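Local coordinates for protein ferredoxin-thioredoxin reductase variable chain, chloroplastic (Arabidopsis thaliana, PDB 7C2B) that forms, with the catalytic subunit, the heterodimeric reductase that probably uses electrons from reduced ferredoxin to reduce thioredoxins, at residues I34-V40 with M58-I64; H48-V52 with R93-F99. One frame throughout, in Å; residues are numbered along the deposited sequence.

Contact 1. Residues I34-V40 with M58-I64; sequences IGARVRV and MGMEGFI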
loop_
_atom_site.group_PDB
_atom_site.type_symbol
_atom_site.label_atom_id
_atom_site.label_comp_id
_atom_site.label_asym_id
_atom_site.label_seq_id
_atom_site.Cartn_x
_atom_site.Cartn_y
_atom_site.Cartn_z
ATOM N N ILE B 34 22.637 13.348 0.304
ATOM C CA ILE B 34 23.347 12.096 0.082
ATOM C C ILE B 34 24.761 12.231 0.626
ATOM O O ILE B 34 25.452 13.226 0.369
ATOM C CB ILE B 34 23.328 11.735 -1.408
ATOM C CG1 ILE B 34 21.884 11.565 -1.886
ATOM C CG2 ILE B 34 24.130 10.476 -1.672
ATOM C CD1 ILE B 34 21.770 10.976 -3.260
ATOM N N GLY B 35 25.185 11.248 1.420
ATOM C CA GLY B 35 26.433 11.319 2.135
ATOM C C GLY B 35 26.339 11.874 3.540
ATOM O O GLY B 35 27.283 11.705 4.316
ATOM N N ALA B 36 25.229 12.512 3.904
ATOM C CA ALA B 36 25.138 13.151 5.210
ATOM C C ALA B 36 24.939 12.120 6.311
ATOM O O ALA B 36 24.261 11.108 6.121
ATOM C CB ALA B 36 23.986 14.157 5.239
ATOM N N ARG B 37 25.525 12.389 7.472
ATOM C CA ARG B 37 25.319 11.538 8.635
ATOM C C ARG B 37 23.973 11.851 9.281
ATOM O O ARG B 37 23.587 13.016 9.410
ATOM C CB ARG B 37 26.452 11.731 9.642
ATOM C CG ARG B 37 27.839 11.539 9.033
ATOM C CD ARG B 37 28.939 11.660 10.076
ATOM N NE ARG B 37 28.683 10.785 11.215
ATOM C CZ ARG B 37 28.542 11.210 12.468
ATOM N NH1 ARG B 37 28.638 12.506 12.750
ATOM N NH2 ARG B 37 28.303 10.332 13.437
ATOM N N VAL B 38 23.261 10.795 9.690
ATOM C CA VAL B 38 21.912 10.908 10.228
ATOM C C VAL B 38 21.790 10.023 11.461
ATOM O O VAL B 38 22.521 9.044 11.630
ATOM C CB VAL B 38 20.833 10.504 9.195
ATOM C CG1 VAL B 38 20.821 11.478 8.010
ATOM C CG2 VAL B 38 21.052 9.082 8.719
ATOM N N ARG B 39 20.829 10.372 12.315
ATOM C CA ARG B 39 20.467 9.592 13.492
ATOM C C ARG B 39 18.982 9.266 13.414
ATOM O O ARG B 39 18.169 10.149 13.121
ATOM C CB ARG B 39 20.775 10.373 14.778
ATOM C CG ARG B 39 20.445 9.644 16.079
ATOM C CD ARG B 39 20.781 10.507 17.302
ATOM N NE ARG B 39 22.202 10.851 17.355
ATOM C CZ ARG B 39 22.689 12.077 17.161
ATOM N NH1 ARG B 39 21.874 13.086 16.900
ATOM N NH2 ARG B 39 23.994 12.292 17.223
ATOM N N VAL B 40 18.621 8.011 13.686
ATOM C CA VAL B 40 17.212 7.636 13.682
ATOM C C VAL B 40 16.551 8.180 14.938
ATOM O O VAL B 40 17.050 7.985 16.054
ATOM C CB VAL B 40 17.050 6.110 13.588
ATOM C CG1 VAL B 40 15.582 5.717 13.706
ATOM C CG2 VAL B 40 17.633 5.592 12.277
ATOM N N MET B 58 16.282 2.960 16.628
ATOM C CA MET B 58 16.213 4.285 17.242
ATOM C C MET B 58 17.528 4.623 17.926
ATOM O O MET B 58 18.070 3.823 18.696
ATOM C CB MET B 58 15.073 4.365 18.250
ATOM C CG MET B 58 15.007 5.749 18.897
ATOM S SD MET B 58 13.439 5.990 19.687
ATOM C CE MET B 58 13.583 7.727 20.157
ATOM N N GLY B 59 18.061 5.800 17.616
ATOM C CA GLY B 59 19.323 6.224 18.176
ATOM C C GLY B 59 20.547 5.794 17.403
ATOM O O GLY B 59 21.639 6.302 17.677
ATOM N N MET B 60 20.414 4.875 16.451
ATOM C CA MET B 60 21.560 4.469 15.654
ATOM C C MET B 60 21.917 5.554 14.647
ATOM O O MET B 60 21.055 6.281 14.148
ATOM C CB MET B 60 21.277 3.150 14.938
ATOM C CG MET B 60 21.165 2.001 15.916
ATOM S SD MET B 60 21.060 0.388 15.144
ATOM C CE MET B 60 22.511 0.429 14.086
ATOM N N GLU B 61 23.206 5.658 14.355
ATOM C CA GLU B 61 23.722 6.660 13.439
ATOM C C GLU B 61 24.284 5.990 12.195
ATOM O O GLU B 61 24.941 4.945 12.274
ATOM C CB GLU B 61 24.789 7.513 14.128
ATOM C CG GLU B 61 24.233 8.262 15.341
ATOM C CD GLU B 61 25.295 9.038 16.089
ATOM O OE1 GLU B 61 26.483 8.906 15.721
ATOM O OE2 GLU B 61 24.939 9.781 17.037
ATOM N N GLY B 62 24.005 6.589 11.044
ATOM C CA GLY B 62 24.524 6.088 9.789
ATOM C C GLY B 62 24.668 7.219 8.797
ATOM O O GLY B 62 24.731 8.382 9.199
ATOM N N PHE B 63 24.712 6.921 7.505
ATOM C CA PHE B 63 24.775 7.999 6.534
ATOM C C PHE B 63 23.888 7.672 5.350
ATOM O O PHE B 63 23.647 6.505 5.032
ATOM C CB PHE B 63 26.224 8.293 6.076
ATOM C CG PHE B 63 26.835 7.245 5.186
ATOM C CD1 PHE B 63 27.577 6.203 5.731
ATOM C CD2 PHE B 63 26.722 7.332 3.805
ATOM C CE1 PHE B 63 28.167 5.251 4.923
ATOM C CE2 PHE B 63 27.305 6.386 2.984
ATOM C CZ PHE B 63 28.030 5.332 3.545
ATOM N N ILE B 64 23.393 8.723 4.705
ATOM C CA ILE B 64 22.482 8.541 3.582
ATOM C C ILE B 64 23.286 8.024 2.395
ATOM O O ILE B 64 24.159 8.715 1.866
ATOM C CB ILE B 64 21.740 9.834 3.244
ATOM C CG1 ILE B 64 20.783 10.183 4.386
ATOM C CG2 ILE B 64 21.010 9.696 1.911
ATOM C CD1 ILE B 64 20.268 11.610 4.331
#
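Two antiparallel strands pair here within the five-stranded sheet of the variable subunit, a small SH3-like beta domain: 37-40 runs beside the start of 61-67. The axes of segments 37-40 and 61-64 approach to 4.4 Å with their directions 130° apart, so the pair is strongly twisted. Six backbone hydrogen bonds fix the register. Val38 and Gly62 form the hydrogen-bonded pair, Val38 N to Gly62 O and Gly62 N to Val38 O both at 2.9 Å, flanked by the non-hydrogen-bonded pairs Arg37-Phe63 and Arg39-Glu61. At both ends the bonding continues but slips by one residue: Ile64 N donates to Ala36 O (2.9 Å) while Gly35 N takes Ile64 O (2.8 Å), and Val40 N donates to Met60 O (3.0 Å) while Gly59 N takes Val40 O (2.9 Å). Both glycines have positive phi (93° and 88°), where a side chain would crowd the preceding carbonyl. In the non-hydrogen-bonded pairs, the CA groups lie against facing carbonyls, as with Glu61 CA and Val38 O at 3.2 Å.

Arg37, Arg39 and Glu61 share one face with Phe63 and form a salt-bridge network: Arg39 NH2 lies 2.7 Å from Glu61 OE2, whereas Arg37 NH2 is a longer 3.3 Å from Glu61 OE1. On the Val38 side, Val38 CG1 meets Ile64 CD1 at 3.7 Å.

Strand 107-109 flanks 37-40 on its other edge, where Glu108 gives Arg39 a second salt bridge. Strand 82-90 pairs with 61-67 through Phe63 and Gln85, while Val38 and Ile64 pack with Phe107, Val84 and Phe82.

Contact 2. Residues H48-V52 with R93-F99; sequences HVVRV and RGPVKFF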
loop_
_atom_site.group_PDB
_atom_site.type_symbol
_atom_site.label_atom_id
_atom_site.label_comp_id
_atom_site.label_asym_id
_atom_site.label_seq_id
_atom_site.Cartn_x
_atom_site.Cartn_y
_atom_site.Cartn_z
ATOM N N HIS B 48 15.562 -7.559 8.342
ATOM C CA HIS B 48 16.297 -8.086 7.199
ATOM C C HIS B 48 17.806 -8.155 7.412
ATOM O O HIS B 48 18.525 -8.501 6.475
ATOM C CB HIS B 48 16.013 -7.229 5.961
ATOM C CG HIS B 48 16.492 -5.818 6.100
ATOM N ND1 HIS B 48 16.083 -4.996 7.130
ATOM C CD2 HIS B 48 17.375 -5.099 5.371
ATOM C CE1 HIS B 48 16.678 -3.823 7.014
ATOM N NE2 HIS B 48 17.472 -3.861 5.960
ATOM N N VAL B 49 18.312 -7.812 8.594
ATOM C CA VAL B 49 19.756 -7.800 8.787
ATOM C C VAL B 49 20.243 -9.236 8.901
ATOM O O VAL B 49 19.661 -10.047 9.631
ATOM C CB VAL B 49 20.132 -6.956 10.015
ATOM C CG1 VAL B 49 21.636 -6.944 10.213
ATOM C CG2 VAL B 49 19.629 -5.543 9.830
ATOM N N VAL B 50 21.292 -9.569 8.148
ATOM C CA VAL B 50 21.672 -10.974 7.986
ATOM C C VAL B 50 22.020 -11.566 9.343
ATOM O O VAL B 50 22.874 -11.037 10.066
ATOM C CB VAL B 50 22.832 -11.107 6.999
ATOM C CG1 VAL B 50 23.366 -12.535 7.002
ATOM C CG2 VAL B 50 22.383 -10.691 5.600
ATOM N N ARG B 51 21.320 -12.640 9.708
ATOM C CA ARG B 51 21.546 -13.400 10.933
ATOM C C ARG B 51 21.314 -12.562 12.188
ATOM O O ARG B 51 21.794 -12.909 13.272
ATOM C CB ARG B 51 22.952 -14.026 10.944
ATOM C CG ARG B 51 23.075 -15.281 10.075
ATOM C CD ARG B 51 24.452 -15.954 10.206
ATOM N NE ARG B 51 25.547 -15.076 9.789
ATOM C CZ ARG B 51 25.925 -14.891 8.525
ATOM N NH1 ARG B 51 25.299 -15.531 7.544
ATOM N NH2 ARG B 51 26.928 -14.067 8.239
ATOM N N VAL B 52 20.588 -11.456 12.065
ATOM C CA VAL B 52 20.114 -10.714 13.231
ATOM C C VAL B 52 18.606 -10.572 13.105
ATOM O O VAL B 52 18.136 -9.685 12.380
ATOM C CB VAL B 52 20.773 -9.335 13.338
ATOM C CG1 VAL B 52 20.629 -8.791 14.761
ATOM C CG2 VAL B 52 22.208 -9.420 12.897
ATOM N N ARG B 93 30.655 -11.351 16.593
ATOM C CA ARG B 93 30.640 -11.217 15.139
ATOM C C ARG B 93 31.400 -10.008 14.614
ATOM O O ARG B 93 31.888 -10.062 13.481
ATOM C CB ARG B 93 29.198 -11.143 14.626
ATOM C CG ARG B 93 28.810 -12.267 13.694
ATOM C CD ARG B 93 27.382 -12.093 13.228
ATOM N NE ARG B 93 27.320 -11.594 11.859
ATOM C CZ ARG B 93 26.187 -11.391 11.199
ATOM N NH1 ARG B 93 25.028 -11.641 11.795
ATOM N NH2 ARG B 93 26.211 -10.936 9.949
ATOM N N GLY B 94 31.520 -8.927 15.375
ATOM C CA GLY B 94 32.129 -7.718 14.878
ATOM C C GLY B 94 31.120 -6.854 14.151
ATOM O O GLY B 94 29.904 -7.037 14.269
ATOM N N PRO B 95 31.610 -5.900 13.367
ATOM C CA PRO B 95 30.703 -4.952 12.711
ATOM C C PRO B 95 29.900 -5.619 11.603
ATOM O O PRO B 95 30.434 -6.381 10.793
ATOM C CB PRO B 95 31.654 -3.886 12.157
ATOM C CG PRO B 95 32.936 -4.603 11.944
ATOM C CD PRO B 95 33.021 -5.657 13.019
ATOM N N VAL B 96 28.600 -5.330 11.577
ATOM C CA VAL B 96 27.700 -5.823 10.538
ATOM C C VAL B 96 27.119 -4.616 9.811
ATOM O O VAL B 96 26.435 -3.788 10.420
ATOM C CB VAL B 96 26.592 -6.716 11.116
ATOM C CG1 VAL B 96 25.569 -7.076 10.045
ATOM C CG2 VAL B 96 27.205 -7.975 11.703
ATOM N N LYS B 97 27.405 -4.516 8.519
ATOM C CA LYS B 97 26.946 -3.403 7.703
ATOM C C LYS B 97 25.629 -3.764 7.038
ATOM O O LYS B 97 25.463 -4.884 6.546
ATOM C CB LYS B 97 27.994 -3.064 6.645
ATOM C CG LYS B 97 27.562 -2.023 5.637
ATOM C CD LYS B 97 28.766 -1.244 5.131
ATOM C CE LYS B 97 29.620 -2.059 4.192
ATOM N NZ LYS B 97 30.724 -1.223 3.614
ATOM N N PHE B 98 24.686 -2.819 7.036
ATOM C CA PHE B 98 23.405 -3.052 6.386
ATOM C C PHE B 98 22.804 -1.724 5.960
ATOM O O PHE B 98 23.266 -0.650 6.351
ATOM C CB PHE B 98 22.423 -3.820 7.293
ATOM C CG PHE B 98 22.013 -3.077 8.546
ATOM C CD1 PHE B 98 22.791 -3.140 9.692
ATOM C CD2 PHE B 98 20.830 -2.339 8.587
ATOM C CE1 PHE B 98 22.420 -2.471 10.853
ATOM C CE2 PHE B 98 20.455 -1.663 9.741
ATOM C CZ PHE B 98 21.247 -1.738 10.880
ATOM N N PHE B 99 21.764 -1.818 5.143
ATOM C CA PHE B 99 21.009 -0.666 4.686
ATOM C C PHE B 99 19.578 -0.775 5.182
ATOM O O PHE B 99 19.050 -1.877 5.362
ATOM C CB PHE B 99 21.027 -0.567 3.154
ATOM C CG PHE B 99 22.414 -0.572 2.576
ATOM C CD1 PHE B 99 23.186 0.586 2.581
ATOM C CD2 PHE B 99 22.958 -1.736 2.056
ATOM C CE1 PHE B 99 24.469 0.586 2.065
ATOM C CE2 PHE B 99 24.254 -1.746 1.541
ATOM C CZ PHE B 99 25.007 -0.581 1.546
#
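An arginine side chain does the work of a backbone partner in this contact: Arg93 NH1 donates to Val50 O at 2.8 Å with an N-H...O angle of 165°, and Arg93 NH2 adds a weak bond to the same oxygen at 3.3 Å. The acceptor lies inside a type II beta turn, Val49 to Val52, closed by Val52 N to Val49 O at 3.0 Å. Arg51, at the third turn position with phi/psi of 62/19°, places its NH2 over one face of the Arg93 guanidinium. Their NH2 atoms are 3.6 Å apart, an approach of like charges rather than a salt bridge.

At the other end, the imidazole of His48 reaches the strand: His48 NE2 donates to Phe99 O at 2.6 Å and 171°, so NE2 carries a proton. Between these polar ends Val49 points toward the strand. Val49 CG2 sits 3.7 Å from the centroid of the Phe98 ring and only 16° off its normal, a CH-pi contact, while Val49 CG1 touches Val96 CG1 at 3.9 Å.

The turn belongs to the loop linking strands 45-46 and 55-56, laid against strand 94-102, outermost within this chain. A classic beta bulge, Arg93 and Gly94 opposite Ile90, begins that strand's pairing with 82-90; farther along the strand, Phe98 meets Phe86, and His48 packs on the backbone of the catalytic chain.

Overall arrangement
Along the chain the segments alternate, 34-40, 48-52, 58-64, then 93-99, so the two contacts interlock: the loop carrying 48-52 leaves after the first strand of contact 1 and the chain returns at 58-64 to pair with it. Their centres lie about 16 Å apart, and both involve the same five-stranded antiparallel sheet, ordered 94-102, 82-90, 61-67, 37-40, 107-109. Contact 1 joins adjacent strands within it; contact 2 lays a loop on its outermost strand, with 82-90 in between. They touch where Met60 CE approaches Phe98 CZ at 4.1 Å. The inner pairing and the loop-bearing strand thus belong to one continuous sheet, and of the two contacts it is contact 2 that faces the catalytic subunit.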